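Local coordinates for tyrosine--tRNA ligase (Pyrococcus horikoshii, PDB 2CYC), which probably attaches tyrosine to its cognate tRNA in two steps, first activating it with ATP and then transferring it to the acceptor end, at residues G31-H36 against I209-E214; E123-E126 against Y130-T133; D175-G180 against E199-L204; H207-V210 against K215-P218. All blocks are in the same frame, centred on the assembly; numbering follows the deposited sequence.

Interaction 1. Residues G31-H36 against I209-E214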
loop_
_atom_site.group_PDB
_atom_site.type_symbol
_atom_site.label_atom_id
_atom_site.label_comp_id
_atom_site.label_asym_id
_atom_site.label_seq_id
_atom_site.Cartn_x
_atom_site.Cartn_y
_atom_site.Cartn_z
ATOM N N GLY A 31 8.755 -3.619 -33.307
ATOM C CA GLY A 31 7.941 -2.424 -33.427
ATOM C C GLY A 31 7.039 -2.186 -32.230
ATOM O O GLY A 31 5.938 -1.648 -32.364
ATOM N N ALA A 32 7.492 -2.586 -31.047
ATOM C CA ALA A 32 6.698 -2.378 -29.845
ATOM C C ALA A 32 6.579 -0.879 -29.556
ATOM O O ALA A 32 7.394 -0.081 -30.014
ATOM C CB ALA A 32 7.351 -3.089 -28.667
ATOM N N PRO A 33 5.538 -0.472 -28.817
ATOM C CA PRO A 33 5.391 0.955 -28.503
ATOM C C PRO A 33 6.602 1.421 -27.702
ATOM O O PRO A 33 7.131 0.674 -26.883
ATOM C CB PRO A 33 4.096 1.003 -27.679
ATOM C CG PRO A 33 3.995 -0.390 -27.103
ATOM C CD PRO A 33 4.416 -1.251 -28.272
ATOM N N LEU A 34 7.044 2.647 -27.952
ATOM C CA LEU A 34 8.200 3.202 -27.261
ATOM C C LEU A 34 7.779 4.401 -26.418
ATOM O O LEU A 34 7.773 5.542 -26.888
ATOM C CB LEU A 34 9.279 3.618 -28.276
ATOM C CG LEU A 34 9.809 2.474 -29.150
ATOM C CD1 LEU A 34 10.740 3.001 -30.231
ATOM C CD2 LEU A 34 10.520 1.472 -28.270
ATOM N N GLN A 35 7.406 4.128 -25.175
ATOM C CA GLN A 35 6.994 5.182 -24.275
ATOM C C GLN A 35 8.000 5.260 -23.145
ATOM O O GLN A 35 8.191 4.305 -22.392
ATOM C CB GLN A 35 5.600 4.899 -23.706
ATOM C CG GLN A 35 5.173 5.867 -22.614
ATOM C CD GLN A 35 4.885 7.258 -23.143
ATOM O OE1 GLN A 35 5.609 8.228 -22.861
ATOM N NE2 GLN A 35 3.823 7.363 -23.920
ATOM N N HIS A 36 8.650 6.407 -23.044
ATOM C CA HIS A 36 9.621 6.629 -22.000
ATOM C C HIS A 36 8.988 7.469 -20.904
ATOM O O HIS A 36 7.893 8.016 -21.062
ATOM C CB HIS A 36 10.851 7.371 -22.569
ATOM C CG HIS A 36 11.500 8.319 -21.602
ATOM N ND1 HIS A 36 10.889 9.481 -21.177
ATOM C CD2 HIS A 36 12.708 8.285 -20.989
ATOM C CE1 HIS A 36 11.695 10.124 -20.348
ATOM N NE2 HIS A 36 12.806 9.421 -20.217
ATOM N N ILE A 209 2.206 -4.955 -20.304
ATOM C CA ILE A 209 2.470 -4.267 -21.557
ATOM C C ILE A 209 2.297 -5.351 -22.619
ATOM O O ILE A 209 3.117 -6.263 -22.725
ATOM C CB ILE A 209 3.903 -3.698 -21.581
ATOM C CG1 ILE A 209 4.060 -2.688 -20.433
ATOM C CG2 ILE A 209 4.189 -3.053 -22.937
ATOM C CD1 ILE A 209 5.430 -2.075 -20.306
ATOM N N VAL A 210 1.209 -5.264 -23.381
ATOM C CA VAL A 210 0.914 -6.263 -24.397
ATOM C C VAL A 210 1.179 -5.776 -25.806
ATOM O O VAL A 210 0.718 -4.705 -26.216
ATOM C CB VAL A 210 -0.565 -6.730 -24.321
ATOM C CG1 VAL A 210 -0.817 -7.841 -25.337
ATOM C CG2 VAL A 210 -0.881 -7.224 -22.920
ATOM N N HIS A 211 1.947 -6.564 -26.547
ATOM C CA HIS A 211 2.236 -6.217 -27.924
ATOM C C HIS A 211 2.146 -7.482 -28.748
ATOM O O HIS A 211 2.842 -8.464 -28.478
ATOM C CB HIS A 211 3.629 -5.599 -28.069
ATOM C CG HIS A 211 3.942 -5.158 -29.465
ATOM N ND1 HIS A 211 3.291 -4.108 -30.080
ATOM C CD2 HIS A 211 4.810 -5.650 -30.383
ATOM C CE1 HIS A 211 3.743 -3.973 -31.314
ATOM N NE2 HIS A 211 4.664 -4.897 -31.524
ATOM N N GLU A 212 1.263 -7.460 -29.737
ATOM C CA GLU A 212 1.073 -8.602 -30.622
ATOM C C GLU A 212 0.940 -9.912 -29.855
ATOM O O GLU A 212 1.631 -10.890 -30.140
ATOM C CB GLU A 212 2.231 -8.673 -31.620
ATOM C CG GLU A 212 2.460 -7.341 -32.308
ATOM C CD GLU A 212 3.508 -7.392 -33.401
ATOM O OE1 GLU A 212 4.501 -8.140 -33.253
ATOM O OE2 GLU A 212 3.342 -6.661 -34.402
ATOM N N GLY A 213 0.046 -9.908 -28.871
ATOM C CA GLY A 213 -0.205 -11.087 -28.070
ATOM C C GLY A 213 0.833 -11.432 -27.017
ATOM O O GLY A 213 0.679 -12.422 -26.307
ATOM N N GLU A 214 1.885 -10.633 -26.891
ATOM C CA GLU A 214 2.910 -10.943 -25.902
ATOM C C GLU A 214 3.071 -9.908 -24.791
ATOM O O GLU A 214 2.986 -8.697 -25.026
ATOM C CB GLU A 214 4.262 -11.145 -26.599
ATOM C CG GLU A 214 4.275 -12.288 -27.610
ATOM C CD GLU A 214 4.074 -13.658 -26.971
ATOM O OE1 GLU A 214 3.977 -14.650 -27.722
ATOM O OE2 GLU A 214 4.017 -13.746 -25.724
#

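Interaction 2. Residues E123-E126 against Y130-T133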
loop_
_atom_site.group_PDB
_atom_site.type_symbol
_atom_site.label_atom_id
_atom_site.label_comp_id
_atom_site.label_asym_id
_atom_site.label_seq_id
_atom_site.Cartn_x
_atom_site.Cartn_y
_atom_site.Cartn_z
ATOM N N GLU A 123 -2.442 12.875 -11.557
ATOM C CA GLU A 123 -3.323 12.694 -12.705
ATOM C C GLU A 123 -3.679 11.209 -12.810
ATOM O O GLU A 123 -4.804 10.861 -13.176
ATOM C CB GLU A 123 -2.642 13.141 -14.011
ATOM C CG GLU A 123 -2.226 14.620 -14.074
ATOM C CD GLU A 123 -1.498 14.981 -15.379
ATOM O OE1 GLU A 123 -0.786 16.016 -15.414
ATOM O OE2 GLU A 123 -1.645 14.231 -16.372
ATOM N N ILE A 124 -2.727 10.325 -12.505
ATOM C CA ILE A 124 -3.040 8.901 -12.565
ATOM C C ILE A 124 -3.352 8.335 -11.182
ATOM O O ILE A 124 -4.149 7.409 -11.067
ATOM C CB ILE A 124 -1.896 8.051 -13.216
ATOM C CG1 ILE A 124 -0.647 8.046 -12.330
ATOM C CG2 ILE A 124 -1.561 8.601 -14.605
ATOM C CD1 ILE A 124 0.476 7.126 -12.856
ATOM N N LEU A 125 -2.749 8.883 -10.129
ATOM C CA LEU A 125 -2.998 8.360 -8.776
ATOM C C LEU A 125 -4.442 8.580 -8.307
ATOM O O LEU A 125 -4.934 7.878 -7.421
ATOM C CB LEU A 125 -2.015 8.977 -7.768
ATOM C CG LEU A 125 -0.538 8.952 -8.180
ATOM C CD1 LEU A 125 0.322 9.643 -7.109
ATOM C CD2 LEU A 125 -0.089 7.514 -8.387
ATOM N N GLU A 126 -5.119 9.548 -8.913
ATOM C CA GLU A 126 -6.512 9.836 -8.582
ATOM C C GLU A 126 -7.442 8.817 -9.238
ATOM O O GLU A 126 -8.660 8.961 -9.213
ATOM C CB GLU A 126 -6.877 11.267 -9.022
ATOM C CG GLU A 126 -6.452 12.317 -7.996
ATOM C CD GLU A 126 -6.404 13.733 -8.547
ATOM O OE1 GLU A 126 -7.066 14.008 -9.574
ATOM O OE2 GLU A 126 -5.703 14.572 -7.934
ATOM N N TYR A 130 -5.649 2.427 -11.104
ATOM C CA TYR A 130 -4.206 2.536 -10.970
ATOM C C TYR A 130 -3.841 1.774 -9.685
ATOM O O TYR A 130 -2.903 0.967 -9.654
ATOM C CB TYR A 130 -3.793 3.998 -10.809
ATOM C CG TYR A 130 -2.405 4.168 -10.219
ATOM C CD1 TYR A 130 -1.271 4.190 -11.037
ATOM C CD2 TYR A 130 -2.222 4.279 -8.835
ATOM C CE1 TYR A 130 0.008 4.318 -10.496
ATOM C CE2 TYR A 130 -0.950 4.404 -8.289
ATOM C CZ TYR A 130 0.159 4.425 -9.123
ATOM O OH TYR A 130 1.416 4.572 -8.577
ATOM N N TRP A 131 -4.600 2.029 -8.624
ATOM C CA TRP A 131 -4.340 1.375 -7.343
ATOM C C TRP A 131 -4.610 -0.121 -7.369
ATOM O O TRP A 131 -4.006 -0.894 -6.606
ATOM C CB TRP A 131 -5.127 2.077 -6.231
ATOM C CG TRP A 131 -4.544 3.442 -5.975
ATOM C CD1 TRP A 131 -4.914 4.624 -6.561
ATOM C CD2 TRP A 131 -3.366 3.727 -5.215
ATOM N NE1 TRP A 131 -4.028 5.625 -6.219
ATOM C CE2 TRP A 131 -3.069 5.099 -5.394
ATOM C CE3 TRP A 131 -2.529 2.957 -4.406
ATOM C CZ2 TRP A 131 -1.965 5.711 -4.790
ATOM C CZ3 TRP A 131 -1.428 3.569 -3.804
ATOM C CH2 TRP A 131 -1.159 4.929 -4.000
ATOM N N GLN A 132 -5.499 -0.548 -8.259
ATOM C CA GLN A 132 -5.771 -1.968 -8.359
ATOM C C GLN A 132 -4.478 -2.616 -8.863
ATOM O O GLN A 132 -4.133 -3.735 -8.486
ATOM C CB GLN A 132 -6.914 -2.228 -9.328
ATOM C CG GLN A 132 -7.212 -3.716 -9.537
ATOM C CD GLN A 132 -8.489 -3.954 -10.320
ATOM O OE1 GLN A 132 -8.778 -3.248 -11.287
ATOM N NE2 GLN A 132 -9.256 -4.961 -9.913
ATOM N N THR A 133 -3.755 -1.891 -9.706
ATOM C CA THR A 133 -2.495 -2.391 -10.238
ATOM C C THR A 133 -1.392 -2.289 -9.176
ATOM O O THR A 133 -0.469 -3.099 -9.160
ATOM C CB THR A 133 -2.144 -1.663 -11.561
ATOM O OG1 THR A 133 -2.823 -2.335 -12.631
ATOM C CG2 THR A 133 -0.641 -1.654 -11.835
#

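Interaction 3. Residues D175-G180 against E199-L204. With TYR (tyrosine), chain C.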
loop_
_atom_site.group_PDB
_atom_site.type_symbol
_atom_site.label_atom_id
_atom_site.label_comp_id
_atom_site.label_asym_id
_atom_site.label_seq_id
_atom_site.Cartn_x
_atom_site.Cartn_y
_atom_site.Cartn_z
ATOM N N ASP A 175 3.566 3.000 -11.583
ATOM C CA ASP A 175 3.633 4.156 -12.467
ATOM C C ASP A 175 4.117 3.725 -13.843
ATOM O O ASP A 175 3.694 4.272 -14.865
ATOM C CB ASP A 175 4.616 5.206 -11.937
ATOM C CG ASP A 175 4.161 5.838 -10.646
ATOM O OD1 ASP A 175 2.944 5.827 -10.372
ATOM O OD2 ASP A 175 5.026 6.362 -9.921
ATOM N N ILE A 176 5.025 2.754 -13.860
ATOM C CA ILE A 176 5.570 2.272 -15.116
ATOM C C ILE A 176 4.520 1.543 -15.950
ATOM O O ILE A 176 4.282 1.879 -17.115
ATOM C CB ILE A 176 6.791 1.329 -14.871
ATOM C CG1 ILE A 176 7.987 2.158 -14.380
ATOM C CG2 ILE A 176 7.131 0.555 -16.152
ATOM C CD1 ILE A 176 9.156 1.340 -13.849
ATOM N N PHE A 177 3.873 0.557 -15.350
ATOM C CA PHE A 177 2.889 -0.220 -16.086
ATOM C C PHE A 177 1.612 0.518 -16.420
ATOM O O PHE A 177 1.060 0.333 -17.499
ATOM C CB PHE A 177 2.616 -1.518 -15.331
ATOM C CG PHE A 177 3.814 -2.412 -15.280
ATOM C CD1 PHE A 177 4.205 -3.133 -16.414
ATOM C CD2 PHE A 177 4.623 -2.449 -14.152
ATOM C CE1 PHE A 177 5.393 -3.870 -16.424
ATOM C CE2 PHE A 177 5.819 -3.183 -14.149
ATOM C CZ PHE A 177 6.204 -3.892 -15.290
ATOM N N TYR A 178 1.161 1.385 -15.520
ATOM C CA TYR A 178 -0.061 2.129 -15.771
ATOM C C TYR A 178 0.061 3.067 -16.974
ATOM O O TYR A 178 -0.903 3.260 -17.710
ATOM C CB TYR A 178 -0.456 2.947 -14.548
ATOM C CG TYR A 178 -1.865 3.471 -14.648
ATOM C CD1 TYR A 178 -2.953 2.639 -14.384
ATOM C CD2 TYR A 178 -2.113 4.789 -15.024
ATOM C CE1 TYR A 178 -4.254 3.110 -14.484
ATOM C CE2 TYR A 178 -3.405 5.270 -15.130
ATOM C CZ TYR A 178 -4.470 4.424 -14.853
ATOM O OH TYR A 178 -5.748 4.905 -14.914
ATOM N N GLN A 179 1.239 3.655 -17.170
ATOM C CA GLN A 179 1.458 4.564 -18.295
ATOM C C GLN A 179 1.974 3.831 -19.545
ATOM O O GLN A 179 2.275 4.468 -20.553
ATOM C CB GLN A 179 2.461 5.660 -17.900
ATOM C CG GLN A 179 2.096 6.421 -16.620
ATOM C CD GLN A 179 3.142 7.452 -16.232
ATOM O OE1 GLN A 179 3.121 8.601 -16.700
ATOM N NE2 GLN A 179 4.075 7.044 -15.380
ATOM N N GLY A 180 2.074 2.505 -19.469
ATOM C CA GLY A 180 2.562 1.714 -20.591
ATOM C C GLY A 180 4.021 1.992 -20.924
ATOM O O GLY A 180 4.428 1.916 -22.083
ATOM N N GLU A 199 10.946 -8.065 -13.225
ATOM C CA GLU A 199 10.560 -9.359 -12.643
ATOM C C GLU A 199 9.042 -9.634 -12.660
ATOM O O GLU A 199 8.616 -10.759 -12.923
ATOM C CB GLU A 199 11.038 -9.455 -11.189
ATOM C CG GLU A 199 12.452 -9.987 -11.002
ATOM C CD GLU A 199 12.943 -9.840 -9.567
ATOM O OE1 GLU A 199 12.125 -10.004 -8.633
ATOM O OE2 GLU A 199 14.151 -9.571 -9.374
ATOM N N VAL A 200 8.225 -8.619 -12.379
ATOM C CA VAL A 200 6.777 -8.822 -12.343
ATOM C C VAL A 200 6.027 -8.515 -13.639
ATOM O O VAL A 200 4.832 -8.802 -13.739
ATOM C CB VAL A 200 6.117 -7.965 -11.225
ATOM C CG1 VAL A 200 6.812 -8.224 -9.873
ATOM C CG2 VAL A 200 6.183 -6.469 -11.602
ATOM N N ALA A 201 6.716 -7.937 -14.622
ATOM C CA ALA A 201 6.064 -7.537 -15.878
ATOM C C ALA A 201 5.085 -8.528 -16.500
ATOM O O ALA A 201 3.954 -8.172 -16.837
ATOM C CB ALA A 201 7.119 -7.158 -16.920
ATOM N N GLN A 202 5.528 -9.767 -16.669
ATOM C CA GLN A 202 4.697 -10.769 -17.300
ATOM C C GLN A 202 3.684 -11.443 -16.392
ATOM O O GLN A 202 2.902 -12.275 -16.843
ATOM C CB GLN A 202 5.597 -11.795 -17.984
ATOM C CG GLN A 202 6.448 -11.153 -19.080
ATOM C CD GLN A 202 7.319 -12.146 -19.828
ATOM O OE1 GLN A 202 7.465 -12.055 -21.043
ATOM N NE2 GLN A 202 7.910 -13.084 -19.108
ATOM N N LYS A 203 3.679 -11.065 -15.117
ATOM C CA LYS A 203 2.730 -11.634 -14.166
ATOM C C LYS A 203 1.535 -10.712 -13.932
ATOM O O LYS A 203 0.555 -11.113 -13.304
ATOM C CB LYS A 203 3.411 -11.882 -12.824
ATOM C CG LYS A 203 4.685 -12.694 -12.919
ATOM C CD LYS A 203 5.281 -12.909 -11.538
ATOM C CE LYS A 203 6.615 -13.628 -11.620
ATOM N NZ LYS A 203 7.147 -13.907 -10.263
ATOM N N LEU A 204 1.628 -9.477 -14.423
ATOM C CA LEU A 204 0.566 -8.476 -14.244
ATOM C C LEU A 204 -0.735 -8.788 -14.972
ATOM O O LEU A 204 -0.736 -9.198 -16.136
ATOM C CB LEU A 204 1.082 -7.104 -14.674
ATOM C CG LEU A 204 1.649 -6.246 -13.545
ATOM C CD1 LEU A 204 2.494 -7.068 -12.589
ATOM C CD2 LEU A 204 2.432 -5.115 -14.140
HETATM N N TYR C . 12.055 7.722 -6.660
HETATM C CA TYR C . 12.430 8.814 -7.609
HETATM C C TYR C . 13.465 9.740 -6.974
HETATM O O TYR C . 13.723 9.595 -5.759
HETATM C CB TYR C . 11.182 9.619 -8.007
HETATM C CG TYR C . 10.161 8.809 -8.783
HETATM C CD1 TYR C . 10.482 8.235 -10.012
HETATM C CD2 TYR C . 8.869 8.617 -8.286
HETATM C CE1 TYR C . 9.538 7.480 -10.730
HETATM C CE2 TYR C . 7.922 7.878 -8.994
HETATM C CZ TYR C . 8.260 7.309 -10.210
HETATM O OH TYR C . 7.317 6.566 -10.900
HETATM O OXT TYR C . 14.002 10.603 -7.696
#

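Interaction 4. Residues H207-V210 against K215-P218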
loop_
_atom_site.group_PDB
_atom_site.type_symbol
_atom_site.label_atom_id
_atom_site.label_comp_id
_atom_site.label_asym_id
_atom_site.label_seq_id
_atom_site.Cartn_x
_atom_site.Cartn_y
_atom_site.Cartn_z
ATOM N N HIS A 207 -2.422 -4.183 -15.876
ATOM C CA HIS A 207 -1.636 -3.306 -16.725
ATOM C C HIS A 207 -0.345 -3.879 -17.293
ATOM O O HIS A 207 0.709 -3.252 -17.236
ATOM C CB HIS A 207 -1.378 -1.967 -16.030
ATOM C CG HIS A 207 -2.612 -1.131 -15.901
ATOM N ND1 HIS A 207 -3.474 -1.236 -14.830
ATOM C CD2 HIS A 207 -3.185 -0.254 -16.760
ATOM C CE1 HIS A 207 -4.526 -0.461 -15.035
ATOM N NE2 HIS A 207 -4.375 0.145 -16.200
ATOM N N PRO A 208 -0.410 -5.103 -17.832
ATOM C CA PRO A 208 0.830 -5.635 -18.401
ATOM C C PRO A 208 1.036 -4.842 -19.698
ATOM O O PRO A 208 0.148 -4.115 -20.125
ATOM C CB PRO A 208 0.490 -7.100 -18.680
ATOM C CG PRO A 208 -1.003 -7.054 -18.974
ATOM C CD PRO A 208 -1.502 -6.094 -17.892
ATOM N N ILE A 209 2.206 -4.955 -20.304
ATOM C CA ILE A 209 2.470 -4.267 -21.557
ATOM C C ILE A 209 2.297 -5.351 -22.619
ATOM O O ILE A 209 3.117 -6.263 -22.725
ATOM C CB ILE A 209 3.903 -3.698 -21.581
ATOM C CG1 ILE A 209 4.060 -2.688 -20.433
ATOM C CG2 ILE A 209 4.189 -3.053 -22.937
ATOM C CD1 ILE A 209 5.430 -2.075 -20.306
ATOM N N VAL A 210 1.209 -5.264 -23.381
ATOM C CA VAL A 210 0.914 -6.263 -24.397
ATOM C C VAL A 210 1.179 -5.776 -25.806
ATOM O O VAL A 210 0.718 -4.705 -26.216
ATOM C CB VAL A 210 -0.565 -6.730 -24.321
ATOM C CG1 VAL A 210 -0.817 -7.841 -25.337
ATOM C CG2 VAL A 210 -0.881 -7.224 -22.920
ATOM N N LYS A 215 3.305 -10.398 -23.575
ATOM C CA LYS A 215 3.522 -9.514 -22.440
ATOM C C LYS A 215 4.997 -9.147 -22.477
ATOM O O LYS A 215 5.864 -10.018 -22.460
ATOM C CB LYS A 215 3.182 -10.215 -21.122
ATOM C CG LYS A 215 1.685 -10.311 -20.856
ATOM C CD LYS A 215 1.395 -10.920 -19.485
ATOM C CE LYS A 215 -0.103 -11.012 -19.232
ATOM N NZ LYS A 215 -0.393 -11.517 -17.859
ATOM N N LEU A 216 5.271 -7.853 -22.535
ATOM C CA LEU A 216 6.636 -7.369 -22.610
ATOM C C LEU A 216 7.209 -6.942 -21.272
ATOM O O LEU A 216 6.482 -6.700 -20.314
ATOM C CB LEU A 216 6.715 -6.173 -23.557
ATOM C CG LEU A 216 6.166 -6.313 -24.973
ATOM C CD1 LEU A 216 6.330 -4.969 -25.686
ATOM C CD2 LEU A 216 6.900 -7.434 -25.720
ATOM N N LYS A 217 8.533 -6.854 -21.233
ATOM C CA LYS A 217 9.254 -6.399 -20.061
ATOM C C LYS A 217 9.791 -5.030 -20.454
ATOM O O LYS A 217 10.357 -4.863 -21.532
ATOM C CB LYS A 217 10.427 -7.328 -19.735
ATOM C CG LYS A 217 9.995 -8.693 -19.224
ATOM C CD LYS A 217 11.179 -9.589 -18.912
ATOM C CE LYS A 217 10.692 -10.966 -18.463
ATOM N NZ LYS A 217 11.794 -11.887 -18.065
ATOM N N PRO A 218 9.594 -4.023 -19.603
ATOM C CA PRO A 218 10.123 -2.718 -19.992
ATOM C C PRO A 218 11.645 -2.763 -19.938
ATOM O O PRO A 218 12.223 -3.584 -19.223
ATOM C CB PRO A 218 9.550 -1.782 -18.930
ATOM C CG PRO A 218 9.471 -2.681 -17.710
ATOM C CD PRO A 218 8.904 -3.955 -18.303
HETATM O O HOH W 1 3.993 -6.703 -19.059
#

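Interaction 1. Residues G31-H36 against I209-E214
His211 lays its ring against Gly31, Ala32 and Pro33, and its NE2 is hydrogen-bonded to the carbonyl oxygen of Ile30, the last residue of helix 21-30. This bond ties the ring to the end of the helix. A carbonyl can only accept, so NE2 carries a proton. The ring is clasped on both faces. Over one face lies Ala32 CA, 3.6 Å from the centroid of the His211 ring and only 8° off the ring normal, a CH-pi contact. On the opposite face Glu212 CG sits toward the rim. Around the ring, His211 CE1 comes within 3.4 Å of Gly31 O. Pro33 CD approaches His211 ND1 obliquely at 3.6 Å. With CG anti to the backbone N (chi1 -177°), the imidazole reaches out from the strand to the loop after the helix. The carbonyl groups at this helix end are likely to favour a positive charge on the ring. Ala32 CB is 4.0 Å from His211 CD2, and the methyl also packs on Leu27 and Leu216. Pro33 and Gly31 are at the exposed side. The loop has its own tie, since Pro33 O bonds to Thr182 OG1. The strand turns just past the histidine. Glu214 N bonds to His211 O at 2.9 Å, and His211 N to Glu214 O at 2.8 Å. The contact thus joins two well-known motifs: a Schellman motif with positive phi at Gly31, and a beta hairpin closed by a type I' turn.

Interaction 2. Residues E123-E126 against Y130-T133
Tyr130 reaches from helix 128-138 to Ile124 and Leu125. Its CB lies 3.4 Å from Ile124 O, in the last turn of helix 122-125. CG is anti to the backbone N (chi1 161°), which sends the ring along the side chains of that helix. Its CE1 touches Ile124 CD1 at 3.7 Å, where the two side chains meet at a slant. Leu125 runs beside the ring, pointing the same way. CE2 of Tyr130 stands over the centre of the Trp131 ring, 3.7 Å above its plane. The tip goes further: Tyr130 OH is hydrogen-bonded to Asp175 OD1 and to Met171 O. A phenylalanine here would probably leave Asp175 OD1 without its hydroxyl partner and the carboxylate less firmly oriented toward bound tyrosine.

The polar tie across the contact is made by Trp131. Its NE1 gives a hydrogen bond to Leu125 O at 2.7 Å, with an N-H...O angle of 150°. The oxygen lies in the plane of the indole and accepts on a lone pair. This satisfies a carbonyl at the end of helix 122-125. Helix 164-178 packs on Ile124 and Tyr130, helix 74-79 on Leu125 and Trp131, and Trp131 stacks on Trp131 of the second subunit.

Interaction 3. Residues D175-G180 against E199-L204
Phe177 is the bump that fills a hollow formed by Val200, Ala201 and Leu204. Its ring points out of helix 164-178 toward the end of helix 191-200 and the residues after it. Leu204 CD2 lies over one face of the ring, 3.4 Å from the Phe177 centroid and 20° off the normal, a CH-pi contact. The two side chains cross at about a right angle. The exact placement of this leucine is doubtful. The far end of the ring settles on Ala201, with Phe177 CE1 3.7 Å from Ala201 CB. Phe177 CE2 meets Val200 CG2 more loosely, at 4.2 Å. Replacing Phe177 by an alanine is likely to open a gap beside Leu204 and Ala201.

Asp175 belongs to the ligand side of the same helix. The hydroxyl of bound tyrosine gives its OD2 a very short hydrogen bond, 2.5 Å from TYR OH to Asp175 OD2. Gln179 NE2 bonds back to Asp175 O at 2.8 Å, from above the carbonyl plane. The helix therefore lies between the tyrosine pocket and helix 191-200, with Phe177 also touching Ala197 of helix 191-200 and Pro218 of strand 214-223.

Interaction 4. Residues H207-V210 against K215-P218
Ile209 O and Leu216 N make the tight part of this contact. Their hydrogen bond is 2.7 Å long and nearly straight at 169°, and it runs almost along the C=O axis. The same oxygen takes a CA-H...O contact from Lys215 CA at 3.3 Å. On the face that carries Ile209 and Leu216, the two side chains cross at about a right angle, and Ile209 CG2 meets Leu216 CD1 at 4.0 Å. Ile209 CD1 reaches on to Pro218 CB, more loosely.

The strands part beyond that bond. A water bridges them, accepting from Ile209 N at 2.8 Å and donating to Leu216 O at the same distance. The other face is the looser one. It carries Val210, which is exposed, and Lys215, opposite each other in an antiparallel non-hydrogen-bonded pair. The extended lysine chain lies across Pro208, with Lys215 CE 4.0 Å from Pro208 CB. Its NZ is hydrogen-bonded to Leu204 O.

The hairpin is therefore two-sided. Its apolar face turns to helix 21-30 and helix 164-178, and its other face carries a charged amine. The water satisfies backbone groups that the diverging strands do not join directly.

Overall arrangement
Interactions 2 and 3 are buried. Interaction 4 is buried on one face, and interaction 1 lies nearer the surface. Interactions 1 and 4 hold the same hairpin, 209-211 with 214-223, and share Ile209 and Val210. Interaction 3 sits next to interaction 4, with centres about 6 Å apart, and Phe177, the centre of interaction 3, also packs on His207, Ile209 and Pro218 of interaction 4. Interaction 2 meets interaction 3 through Asp175, which links it to the bound tyrosine, and it alone of the four reaches the second subunit. The chemistry follows the place: apolar packing in interaction 3, an indole-carbonyl bond in interaction 2, backbone and water bonds in interaction 4, and an imidazole at a helix end in interaction 1.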